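Long-range contacts in uncharacterized protein (Porphyromonas gingivalis, PDB 1ZBS), which is of unknown function but may be an N-acetylglucosamine kinase, with the ASKHA-type nucleotide-binding fold of sugar kinases and actin: residues 96-101 with 111-116; 119-124 with 134-139; 161-166 with 209-214; 243-248 with 264-269. One frame throughout, in Å; residues are numbered along the deposited sequence.

Contact 1. Residues 96-101 with 111-116; sequences GDMLGA and GIACIL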
loop_
_atom_site.group_PDB
_atom_site.type_symbol
_atom_site.label_atom_id
_atom_site.label_comp_id
_atom_site.label_asym_id
_atom_site.label_seq_id
_atom_site.Cartn_x
_atom_site.Cartn_y
_atom_site.Cartn_z
ATOM N N GLY A 96 -16.708 -6.426 18.345
ATOM C CA GLY A 96 -15.641 -5.712 17.668
ATOM C C GLY A 96 -15.006 -4.623 18.510
ATOM O O GLY A 96 -15.605 -4.132 19.472
ATOM N N ASP A 97 -13.788 -4.238 18.147
ATOM C CA ASP A 97 -13.078 -3.202 18.874
ATOM C C ASP A 97 -13.689 -1.817 18.682
ATOM O O ASP A 97 -13.548 -0.944 19.543
ATOM C CB ASP A 97 -11.595 -3.177 18.475
ATOM C CG ASP A 97 -11.381 -3.011 16.976
ATOM O OD1 ASP A 97 -10.252 -2.646 16.590
ATOM O OD2 ASP A 97 -12.320 -3.250 16.181
HETATM N N MSE A 98 -14.370 -1.616 17.558
HETATM C CA MSE A 98 -14.993 -0.330 17.268
HETATM C C MSE A 98 -16.110 -0.092 18.280
HETATM O O MSE A 98 -16.261 1.008 18.812
HETATM C CB MSE A 98 -15.556 -0.328 15.841
HETATM C CG MSE A 98 -16.083 1.019 15.362
HETATM SE SE MSE A 98 -14.742 2.426 15.256
HETATM C CE MSE A 98 -14.884 3.157 17.051
ATOM N N LEU A 99 -16.874 -1.144 18.556
ATOM C CA LEU A 99 -17.968 -1.070 19.504
ATOM C C LEU A 99 -17.424 -0.847 20.914
ATOM O O LEU A 99 -18.010 -0.117 21.720
ATOM C CB LEU A 99 -18.786 -2.362 19.452
ATOM C CG LEU A 99 -19.863 -2.517 20.530
ATOM C CD1 LEU A 99 -20.850 -1.358 20.454
ATOM C CD2 LEU A 99 -20.571 -3.850 20.343
ATOM N N GLY A 100 -16.305 -1.497 21.205
ATOM C CA GLY A 100 -15.686 -1.348 22.506
ATOM C C GLY A 100 -15.243 0.087 22.703
ATOM O O GLY A 100 -15.320 0.627 23.806
ATOM N N ALA A 101 -14.786 0.719 21.628
ATOM C CA ALA A 101 -14.342 2.099 21.716
ATOM C C ALA A 101 -15.522 3.031 21.944
ATOM O O ALA A 101 -15.453 3.936 22.771
ATOM C CB ALA A 101 -13.590 2.499 20.454
ATOM N N GLY A 111 -23.302 9.434 19.477
ATOM C CA GLY A 111 -22.058 10.098 19.122
ATOM C C GLY A 111 -21.225 9.387 18.067
ATOM O O GLY A 111 -21.611 8.334 17.560
ATOM N N ILE A 112 -20.079 9.972 17.730
ATOM C CA ILE A 112 -19.180 9.396 16.742
ATOM C C ILE A 112 -17.905 8.967 17.436
ATOM O O ILE A 112 -17.244 9.779 18.084
ATOM C CB ILE A 112 -18.830 10.410 15.641
ATOM C CG1 ILE A 112 -20.087 10.770 14.851
ATOM C CG2 ILE A 112 -17.754 9.833 14.717
ATOM C CD1 ILE A 112 -19.912 11.950 13.911
ATOM N N ALA A 113 -17.573 7.684 17.310
ATOM C CA ALA A 113 -16.374 7.126 17.931
ATOM C C ALA A 113 -15.346 6.754 16.869
ATOM O O ALA A 113 -15.660 6.080 15.882
ATOM C CB ALA A 113 -16.743 5.897 18.765
ATOM N N CYS A 114 -14.109 7.186 17.086
ATOM C CA CYS A 114 -13.033 6.921 16.135
ATOM C C CYS A 114 -11.813 6.286 16.762
ATOM O O CYS A 114 -11.467 6.563 17.910
ATOM C CB CYS A 114 -12.587 8.212 15.459
ATOM S SG CYS A 114 -13.882 9.153 14.712
ATOM N N ILE A 115 -11.157 5.433 15.992
ATOM C CA ILE A 115 -9.944 4.782 16.448
ATOM C C ILE A 115 -8.788 5.273 15.588
ATOM O O ILE A 115 -8.894 5.346 14.366
ATOM C CB ILE A 115 -10.047 3.261 16.335
ATOM C CG1 ILE A 115 -11.180 2.750 17.235
ATOM C CG2 ILE A 115 -8.709 2.628 16.716
ATOM C CD1 ILE A 115 -11.339 1.245 17.238
ATOM N N LEU A 116 -7.690 5.644 16.236
ATOM C CA LEU A 116 -6.501 6.113 15.533
ATOM C C LEU A 116 -5.298 5.420 16.178
ATOM O O LEU A 116 -4.719 5.930 17.139
ATOM C CB LEU A 116 -6.377 7.638 15.669
ATOM C CG LEU A 116 -6.230 8.535 14.439
ATOM C CD1 LEU A 116 -7.301 8.202 13.412
ATOM C CD2 LEU A 116 -6.330 10.015 14.859
#

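Contact 2. Residues 119-124 with 134-139; sequences GSNSCL and VSPLGY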
loop_
_atom_site.group_PDB
_atom_site.type_symbol
_atom_site.label_atom_id
_atom_site.label_comp_id
_atom_site.label_asym_id
_atom_site.label_seq_id
_atom_site.Cartn_x
_atom_site.Cartn_y
_atom_site.Cartn_z
ATOM N N GLY A 119 -4.179 1.029 12.734
ATOM C CA GLY A 119 -5.140 1.224 11.660
ATOM C C GLY A 119 -6.156 2.265 12.123
ATOM O O GLY A 119 -6.139 2.655 13.291
ATOM N N SER A 120 -7.024 2.735 11.226
ATOM C CA SER A 120 -8.036 3.741 11.577
ATOM C C SER A 120 -9.410 3.124 11.474
ATOM O O SER A 120 -9.591 2.113 10.803
ATOM C CB SER A 120 -8.021 4.926 10.610
ATOM O OG SER A 120 -6.715 5.385 10.358
ATOM N N ASN A 121 -10.384 3.756 12.113
ATOM C CA ASN A 121 -11.744 3.275 12.050
ATOM C C ASN A 121 -12.718 4.349 12.571
ATOM O O ASN A 121 -12.306 5.290 13.248
ATOM C CB ASN A 121 -11.858 1.987 12.876
ATOM C CG ASN A 121 -12.965 1.083 12.389
ATOM O OD1 ASN A 121 -13.009 -0.108 12.726
ATOM N ND2 ASN A 121 -13.872 1.639 11.590
ATOM N N SER A 122 -13.998 4.227 12.235
ATOM C CA SER A 122 -14.998 5.168 12.725
ATOM C C SER A 122 -16.373 4.523 12.706
ATOM O O SER A 122 -16.585 3.521 12.026
ATOM C CB SER A 122 -15.023 6.467 11.892
ATOM O OG SER A 122 -15.531 6.259 10.587
ATOM N N CYS A 123 -17.298 5.101 13.468
ATOM C CA CYS A 123 -18.662 4.600 13.529
ATOM C C CYS A 123 -19.582 5.644 14.141
ATOM O O CYS A 123 -19.153 6.500 14.919
ATOM C CB CYS A 123 -18.734 3.340 14.386
ATOM S SG CYS A 123 -18.570 3.676 16.160
ATOM N N LEU A 124 -20.851 5.566 13.781
ATOM C CA LEU A 124 -21.841 6.466 14.334
ATOM C C LEU A 124 -22.489 5.597 15.407
ATOM O O LEU A 124 -22.954 4.494 15.110
ATOM C CB LEU A 124 -22.868 6.855 13.269
ATOM C CG LEU A 124 -23.544 8.234 13.338
ATOM C CD1 LEU A 124 -24.938 8.105 12.720
ATOM C CD2 LEU A 124 -23.648 8.734 14.766
ATOM N N VAL A 134 -17.856 3.194 8.481
ATOM C CA VAL A 134 -17.165 3.328 7.206
ATOM C C VAL A 134 -16.009 2.333 7.228
ATOM O O VAL A 134 -15.098 2.471 8.045
ATOM C CB VAL A 134 -16.636 4.772 7.020
ATOM C CG1 VAL A 134 -15.802 4.881 5.750
ATOM C CG2 VAL A 134 -17.802 5.740 6.973
ATOM N N SER A 135 -16.051 1.310 6.369
ATOM C CA SER A 135 -14.957 0.321 6.350
ATOM C C SER A 135 -13.651 1.082 6.178
ATOM O O SER A 135 -13.532 1.907 5.273
ATOM C CB SER A 135 -15.096 -0.659 5.184
ATOM O OG SER A 135 -16.345 -1.325 5.186
ATOM N N PRO A 136 -12.659 0.810 7.039
ATOM C CA PRO A 136 -11.352 1.478 6.982
ATOM C C PRO A 136 -10.556 1.156 5.712
ATOM O O PRO A 136 -9.764 1.975 5.242
ATOM C CB PRO A 136 -10.669 1.003 8.260
ATOM C CG PRO A 136 -11.263 -0.337 8.496
ATOM C CD PRO A 136 -12.724 -0.141 8.165
ATOM N N LEU A 137 -10.762 -0.037 5.162
ATOM C CA LEU A 137 -10.084 -0.416 3.931
ATOM C C LEU A 137 -8.609 -0.802 4.050
ATOM O O LEU A 137 -7.997 -1.168 3.051
ATOM C CB LEU A 137 -10.257 0.710 2.890
ATOM C CG LEU A 137 -11.409 0.582 1.887
ATOM C CD1 LEU A 137 -12.612 -0.054 2.548
ATOM C CD2 LEU A 137 -11.736 1.930 1.297
ATOM N N GLY A 138 -8.034 -0.722 5.248
ATOM C CA GLY A 138 -6.639 -1.115 5.411
ATOM C C GLY A 138 -5.586 -0.055 5.113
ATOM O O GLY A 138 -5.889 0.999 4.552
ATOM N N TYR A 139 -4.339 -0.361 5.474
ATOM C CA TYR A 139 -3.220 0.560 5.303
ATOM C C TYR A 139 -2.845 0.838 3.854
ATOM O O TYR A 139 -2.070 1.756 3.571
ATOM C CB TYR A 139 -1.983 0.061 6.056
ATOM C CG TYR A 139 -1.192 -0.995 5.322
ATOM C CD1 TYR A 139 -1.677 -2.289 5.178
ATOM C CD2 TYR A 139 0.025 -0.685 4.736
ATOM C CE1 TYR A 139 -0.961 -3.255 4.461
ATOM C CE2 TYR A 139 0.749 -1.633 4.019
ATOM C CZ TYR A 139 0.250 -2.914 3.883
ATOM O OH TYR A 139 0.961 -3.842 3.145
HETATM O O HOH W 1 -13.307 4.361 8.844
#

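Contact 3. Residues 161-166 with 209-214; sequences GQMPEG and IPAVYS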
loop_
_atom_site.group_PDB
_atom_site.type_symbol
_atom_site.label_atom_id
_atom_site.label_comp_id
_atom_site.label_asym_id
_atom_site.label_seq_id
_atom_site.Cartn_x
_atom_site.Cartn_y
_atom_site.Cartn_z
ATOM N N GLY A 161 13.608 12.464 -0.965
ATOM C CA GLY A 161 14.102 13.801 -0.712
ATOM C C GLY A 161 13.093 14.907 -0.516
ATOM O O GLY A 161 13.347 16.043 -0.911
ATOM N N GLN A 162 11.955 14.613 0.094
ATOM C CA GLN A 162 10.971 15.665 0.303
ATOM C C GLN A 162 11.075 16.242 1.712
ATOM O O GLN A 162 10.333 17.155 2.076
ATOM C CB GLN A 162 9.562 15.134 0.038
ATOM C CG GLN A 162 9.382 14.609 -1.378
ATOM C CD GLN A 162 9.794 15.626 -2.437
ATOM O OE1 GLN A 162 10.685 15.367 -3.250
ATOM N NE2 GLN A 162 9.152 16.785 -2.428
HETATM N N MSE A 163 12.010 15.714 2.497
HETATM C CA MSE A 163 12.227 16.179 3.863
HETATM C C MSE A 163 13.548 16.965 3.952
HETATM O O MSE A 163 14.376 16.903 3.047
HETATM C CB MSE A 163 12.263 14.978 4.821
HETATM C CG MSE A 163 10.949 14.198 4.944
HETATM SE SE MSE A 163 9.568 15.127 5.963
HETATM C CE MSE A 163 8.064 14.927 4.755
ATOM N N PRO A 164 13.757 17.728 5.042
ATOM C CA PRO A 164 15.006 18.491 5.164
ATOM C C PRO A 164 16.232 17.590 5.008
ATOM O O PRO A 164 16.156 16.386 5.258
ATOM C CB PRO A 164 14.896 19.096 6.560
ATOM C CG PRO A 164 13.427 19.343 6.683
ATOM C CD PRO A 164 12.853 18.034 6.164
ATOM N N GLU A 165 17.352 18.174 4.589
ATOM C CA GLU A 165 18.595 17.429 4.388
ATOM C C GLU A 165 19.044 16.803 5.697
ATOM O O GLU A 165 19.049 17.457 6.742
ATOM C CB GLU A 165 19.697 18.363 3.859
ATOM C CG GLU A 165 20.945 17.676 3.249
ATOM C CD GLU A 165 21.870 17.009 4.277
ATOM O OE1 GLU A 165 22.270 17.669 5.262
ATOM O OE2 GLU A 165 22.213 15.822 4.078
ATOM N N GLY A 166 19.418 15.530 5.631
ATOM C CA GLY A 166 19.874 14.828 6.817
ATOM C C GLY A 166 18.822 14.001 7.541
ATOM O O GLY A 166 19.163 13.008 8.181
ATOM N N ILE A 209 9.200 20.102 12.730
ATOM C CA ILE A 209 9.597 20.316 11.342
ATOM C C ILE A 209 8.330 20.437 10.496
ATOM O O ILE A 209 7.445 19.581 10.572
ATOM C CB ILE A 209 10.423 19.129 10.806
ATOM C CG1 ILE A 209 11.696 18.948 11.644
ATOM C CG2 ILE A 209 10.754 19.351 9.353
ATOM C CD1 ILE A 209 12.524 17.749 11.235
ATOM N N PRO A 210 8.232 21.496 9.672
ATOM C CA PRO A 210 7.085 21.769 8.793
ATOM C C PRO A 210 6.598 20.577 7.970
ATOM O O PRO A 210 5.455 20.140 8.109
ATOM C CB PRO A 210 7.600 22.899 7.903
ATOM C CG PRO A 210 8.478 23.658 8.835
ATOM C CD PRO A 210 9.253 22.550 9.525
ATOM N N ALA A 211 7.475 20.069 7.109
ATOM C CA ALA A 211 7.160 18.936 6.246
ATOM C C ALA A 211 6.521 17.771 6.996
ATOM O O ALA A 211 5.617 17.118 6.484
ATOM C CB ALA A 211 8.424 18.468 5.541
ATOM N N VAL A 212 6.998 17.514 8.208
ATOM C CA VAL A 212 6.485 16.422 9.031
ATOM C C VAL A 212 5.089 16.742 9.553
ATOM O O VAL A 212 4.173 15.930 9.428
ATOM C CB VAL A 212 7.428 16.152 10.235
ATOM C CG1 VAL A 212 6.856 15.072 11.133
ATOM C CG2 VAL A 212 8.802 15.736 9.726
ATOM N N TYR A 213 4.940 17.932 10.135
ATOM C CA TYR A 213 3.668 18.382 10.692
ATOM C C TYR A 213 2.544 18.427 9.645
ATOM O O TYR A 213 1.449 17.929 9.892
ATOM C CB TYR A 213 3.836 19.764 11.351
ATOM C CG TYR A 213 2.600 20.252 12.086
ATOM C CD1 TYR A 213 1.519 20.800 11.392
ATOM C CD2 TYR A 213 2.485 20.105 13.468
ATOM C CE1 TYR A 213 0.349 21.182 12.057
ATOM C CE2 TYR A 213 1.320 20.481 14.144
ATOM C CZ TYR A 213 0.255 21.015 13.431
ATOM O OH TYR A 213 -0.909 21.351 14.088
ATOM N N SER A 214 2.805 19.011 8.481
ATOM C CA SER A 214 1.770 19.085 7.466
ATOM C C SER A 214 1.410 17.680 6.970
ATOM O O SER A 214 0.273 17.428 6.570
ATOM C CB SER A 214 2.214 19.955 6.292
ATOM O OG SER A 214 3.189 19.293 5.511
#

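Contact 4. Residues 243-248 with 264-269; sequences SVAFHY and GSVLQS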
loop_
_atom_site.group_PDB
_atom_site.type_symbol
_atom_site.label_atom_id
_atom_site.label_comp_id
_atom_site.label_asym_id
_atom_site.label_seq_id
_atom_site.Cartn_x
_atom_site.Cartn_y
_atom_site.Cartn_z
ATOM N N SER A 243 -3.314 4.942 20.215
ATOM C CA SER A 243 -1.971 5.461 20.428
ATOM C C SER A 243 -1.663 6.685 19.574
ATOM O O SER A 243 -1.091 7.652 20.063
ATOM C CB SER A 243 -0.946 4.350 20.172
ATOM O OG SER A 243 -1.245 3.640 18.973
ATOM N N VAL A 244 -2.053 6.654 18.305
ATOM C CA VAL A 244 -1.807 7.785 17.413
ATOM C C VAL A 244 -2.673 9.001 17.748
ATOM O O VAL A 244 -2.204 10.147 17.676
ATOM C CB VAL A 244 -2.043 7.396 15.942
ATOM C CG1 VAL A 244 -2.006 8.636 15.063
ATOM C CG2 VAL A 244 -0.973 6.389 15.489
ATOM N N ALA A 245 -3.938 8.760 18.099
ATOM C CA ALA A 245 -4.843 9.858 18.454
ATOM C C ALA A 245 -4.291 10.551 19.687
ATOM O O ALA A 245 -4.313 11.779 19.790
ATOM C CB ALA A 245 -6.247 9.328 18.742
ATOM N N PHE A 246 -3.793 9.752 20.618
ATOM C CA PHE A 246 -3.228 10.288 21.838
ATOM C C PHE A 246 -1.921 11.021 21.534
ATOM O O PHE A 246 -1.838 12.239 21.683
ATOM C CB PHE A 246 -2.991 9.153 22.842
ATOM C CG PHE A 246 -2.644 9.634 24.217
ATOM C CD1 PHE A 246 -3.462 10.559 24.869
ATOM C CD2 PHE A 246 -1.484 9.193 24.851
ATOM C CE1 PHE A 246 -3.126 11.049 26.128
ATOM C CE2 PHE A 246 -1.134 9.674 26.112
ATOM C CZ PHE A 246 -1.956 10.604 26.752
ATOM N N HIS A 247 -0.912 10.289 21.074
ATOM C CA HIS A 247 0.384 10.896 20.767
ATOM C C HIS A 247 0.326 12.132 19.867
ATOM O O HIS A 247 1.218 12.987 19.920
ATOM C CB HIS A 247 1.331 9.852 20.155
ATOM C CG HIS A 247 1.638 8.713 21.078
ATOM N ND1 HIS A 247 1.842 8.888 22.429
ATOM C CD2 HIS A 247 1.760 7.383 20.851
ATOM C CE1 HIS A 247 2.072 7.716 22.997
ATOM N NE2 HIS A 247 2.027 6.788 22.060
ATOM N N TYR A 248 -0.714 12.239 19.047
ATOM C CA TYR A 248 -0.840 13.380 18.143
ATOM C C TYR A 248 -2.057 14.241 18.484
ATOM O O TYR A 248 -2.531 15.025 17.646
ATOM C CB TYR A 248 -0.950 12.881 16.701
ATOM C CG TYR A 248 0.298 12.184 16.203
ATOM C CD1 TYR A 248 1.324 12.900 15.591
ATOM C CD2 TYR A 248 0.463 10.810 16.362
ATOM C CE1 TYR A 248 2.479 12.266 15.146
ATOM C CE2 TYR A 248 1.613 10.164 15.927
ATOM C CZ TYR A 248 2.618 10.897 15.316
ATOM O OH TYR A 248 3.747 10.259 14.861
ATOM N N GLY A 264 -14.747 15.723 21.149
ATOM C CA GLY A 264 -15.444 15.231 22.321
ATOM C C GLY A 264 -14.433 14.801 23.373
ATOM O O GLY A 264 -14.485 15.251 24.518
ATOM N N SER A 265 -13.508 13.929 22.980
ATOM C CA SER A 265 -12.475 13.445 23.888
ATOM C C SER A 265 -11.498 12.525 23.158
ATOM O O SER A 265 -11.840 11.930 22.139
ATOM C CB SER A 265 -13.094 12.661 25.052
ATOM O OG SER A 265 -13.615 11.410 24.620
ATOM N N VAL A 266 -10.282 12.422 23.688
ATOM C CA VAL A 266 -9.270 11.544 23.132
ATOM C C VAL A 266 -8.531 10.869 24.272
ATOM O O VAL A 266 -8.036 11.533 25.173
ATOM C CB VAL A 266 -8.257 12.304 22.217
ATOM C CG1 VAL A 266 -7.721 13.532 22.921
ATOM C CG2 VAL A 266 -7.119 11.373 21.832
ATOM N N LEU A 267 -8.490 9.542 24.229
ATOM C CA LEU A 267 -7.815 8.738 25.241
ATOM C C LEU A 267 -7.025 7.640 24.530
ATOM O O LEU A 267 -7.435 7.152 23.474
ATOM C CB LEU A 267 -8.840 8.093 26.180
ATOM C CG LEU A 267 -9.443 8.914 27.333
ATOM C CD1 LEU A 267 -10.535 8.104 28.025
ATOM C CD2 LEU A 267 -8.352 9.274 28.330
ATOM N N GLN A 268 -5.897 7.240 25.107
ATOM C CA GLN A 268 -5.084 6.196 24.493
ATOM C C GLN A 268 -5.790 4.833 24.520
ATOM O O GLN A 268 -5.867 4.149 23.495
ATOM C CB GLN A 268 -3.716 6.123 25.190
ATOM C CG GLN A 268 -2.811 5.021 24.653
ATOM C CD GLN A 268 -1.327 5.286 24.895
ATOM O OE1 GLN A 268 -0.929 5.757 25.965
ATOM N NE2 GLN A 268 -0.501 4.964 23.902
ATOM N N SER A 269 -6.335 4.472 25.684
ATOM C CA SER A 269 -7.027 3.192 25.890
ATOM C C SER A 269 -8.498 3.343 26.296
ATOM O O SER A 269 -8.887 4.324 26.922
ATOM C CB SER A 269 -6.289 2.380 26.974
ATOM O OG SER A 269 -7.082 1.318 27.485
#

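Contact 1. Residues 96-101 with 111-116
Met98 and Ala101 bring helix 97-101 down onto Ala113 and Ile115 of strand 111-116, the short axes passing 8.1 Å apart with their N-to-C directions at 122°. Met98, modelled as selenomethionine, spans the gap. Its CG stands anti to the backbone N (chi1 -173°), and the chain then bends at chi2 and chi3. CE comes to lie 3.7 Å from Ala113 CB and equally close to Ile115 CG1, and it sits snugly at 3.2 Å from Ala113 O. Met98 and Ile115 slide past one another in opposite directions. The CG1 branch of Ile115 also packs on Ala101, with CG1 4.0 Å from Ala101 CB, while its CD1 reaches 3.9 Å from Asp97 O. Each residue type suits its place: alanines on both elements allow the backbones to come close, the branched isoleucine covers the start of the helix, and the flexible selenoether chain fits between. Met98 also touches Asn121 and Cys123 of the next strand. Helix 97-105 follows the last strand of the first sheet, and strand 111-116 is central in the second. With no hydrogen bond between the segments, the join between these parts of the ASKHA fold depends on dispersion and complementary shape.

Contact 2. Residues 119-124 with 134-139
Pro136 and Asn121 meet where the chain, leaving strand 130-133 of the antiparallel hairpin in the second sheet of the ASKHA fold, runs on past strand 120-125. The two side chains cross obliquely. Asn121 CG is anti to the backbone N (chi1 -153°), and farther out ND2 lies 4.0 Å from CD of the Pro136 ring; the same ND2 makes a weak hydrogen bond to Asn133 OD1. Pro136 points its CB toward the strand, where it approaches Ser120 O to 3.0 Å, a spacing too short to interpret in detail. A compact ring suits a residue that meets a backbone carbonyl with CB and an amide with CD. Farther along, Val134 sets its CB 4.0 Å from Ser122 OG. That hydroxyl is well supplied elsewhere, hydrogen-bonding with Tyr231 OH and Asn227 O. Serine fits here, being small enough for close approach of the loop yet polar enough for these partners. Two carbonyls of the loop also bond to the second subunit: Pro136 O to its Lys160 NZ and Leu137 O to its Tyr187 OH. Between the segments one water donates to Val134 O at 2.7 Å and, weakly, to Ser122 OG at 3.4 Å.

Contact 3. Residues 161-166 with 209-214
Met163 and Pro164 lean on the first turn of helix 210-229 just after a Schellman motif, with Gly161 at C-prime, has ended the preceding helix. In that motif Gln162 N bonds to Ser157 O and Gly161 N to Leu158 O; the positive phi of Gly161 is easily adopted by a residue without a side chain. Met163 is modelled as selenomethionine. Its CB and CG serve as a spacer, with no partner on the helix within contact distance, and CG is anti to the carbonyl carbon (chi1 -65°). A bend at chi2 (-73°) brings SE against the helix, 3.6 Å from Ala211 CB and 3.9 Å from Val212 CG2; the Met163 and Val212 side chains cross at about a right angle. With a further bend at chi3, the terminal CE folds over Ala211, 3.6 Å from its CB and 3.7 Å from its O. A long, pliable side chain can follow this surface, and alanine leaves space for it to approach. Ile209, the N-cap residue, accepts a bond from Tyr213 N in the first turn. Nearby, Gly161 O is bonded by Arg230 NH2 of the second subunit. Beside the methionine, Pro164 and Ile209 cross obliquely, Pro164 CG standing 3.8 Å from Ile209 CG2.

Contact 4. Residues 243-248 with 264-269
Phe246 and His247 both meet Gln268, whose flat amide is turned differently to each ring. Against Phe246 the planes are 37° apart, with Gln268 OE1 approaching obliquely to 3.7 Å from Phe246 CD2. The two side chains cross at about a right angle, and Gln268 CB lies 3.8 Å from Phe246 CG, so CB as well as the amide touches the ring, at CG and CD2. Against the His247 imidazole the amide is almost perpendicular, 86° between planes; Gln268 NE2 is 3.6 Å from His247 NE2, a contact without a hydrogen bond. Gln268 CG is anti to the backbone N (chi1 178°); the extended chain beyond it carries NE2 as far as Ser243 CB at 3.8 Å. Glutamine suits this partly exposed position, offering an aliphatic stem to the phenyl ring and a polar end near the imidazole. Deeper in, Val266 CG2 rests 3.8 Å from Ala245 CB and 3.5 Å from Ala245 O, a branched side chain against a small one. Phe246 also forms a cation-pi pair with Arg249. The contact sits within a beta-alpha-beta crossover: helix 243-247 leaves strand 238-241, helix 249-258 follows, and the chain returns as the parallel outermost strand 263-267.

How the contacts relate
Contacts 1, 2 and 4 are gathered on the second five-stranded sheet. Contacts 1 and 2, with centres 10 Å apart, share the pairing of strands 111-116 and 120-125, where Ile115 N lies 3.0 Å from Asn121 O, and Met98 SE packs 3.6 Å from Ser122 N. Contact 4 joins contact 1 through a probable hydrogen bond between Leu116 O and Ala245 N, 3.1 Å apart. Contact 3 is remote, its centre about 32 Å from that of contact 1, yet both it and contact 2 reach the second subunit. In ASKHA proteins nucleotide binds in the cleft between the two domains; contact 1 ties the helix that follows the first sheet to the second sheet, which would put it near that cleft, as in relatives.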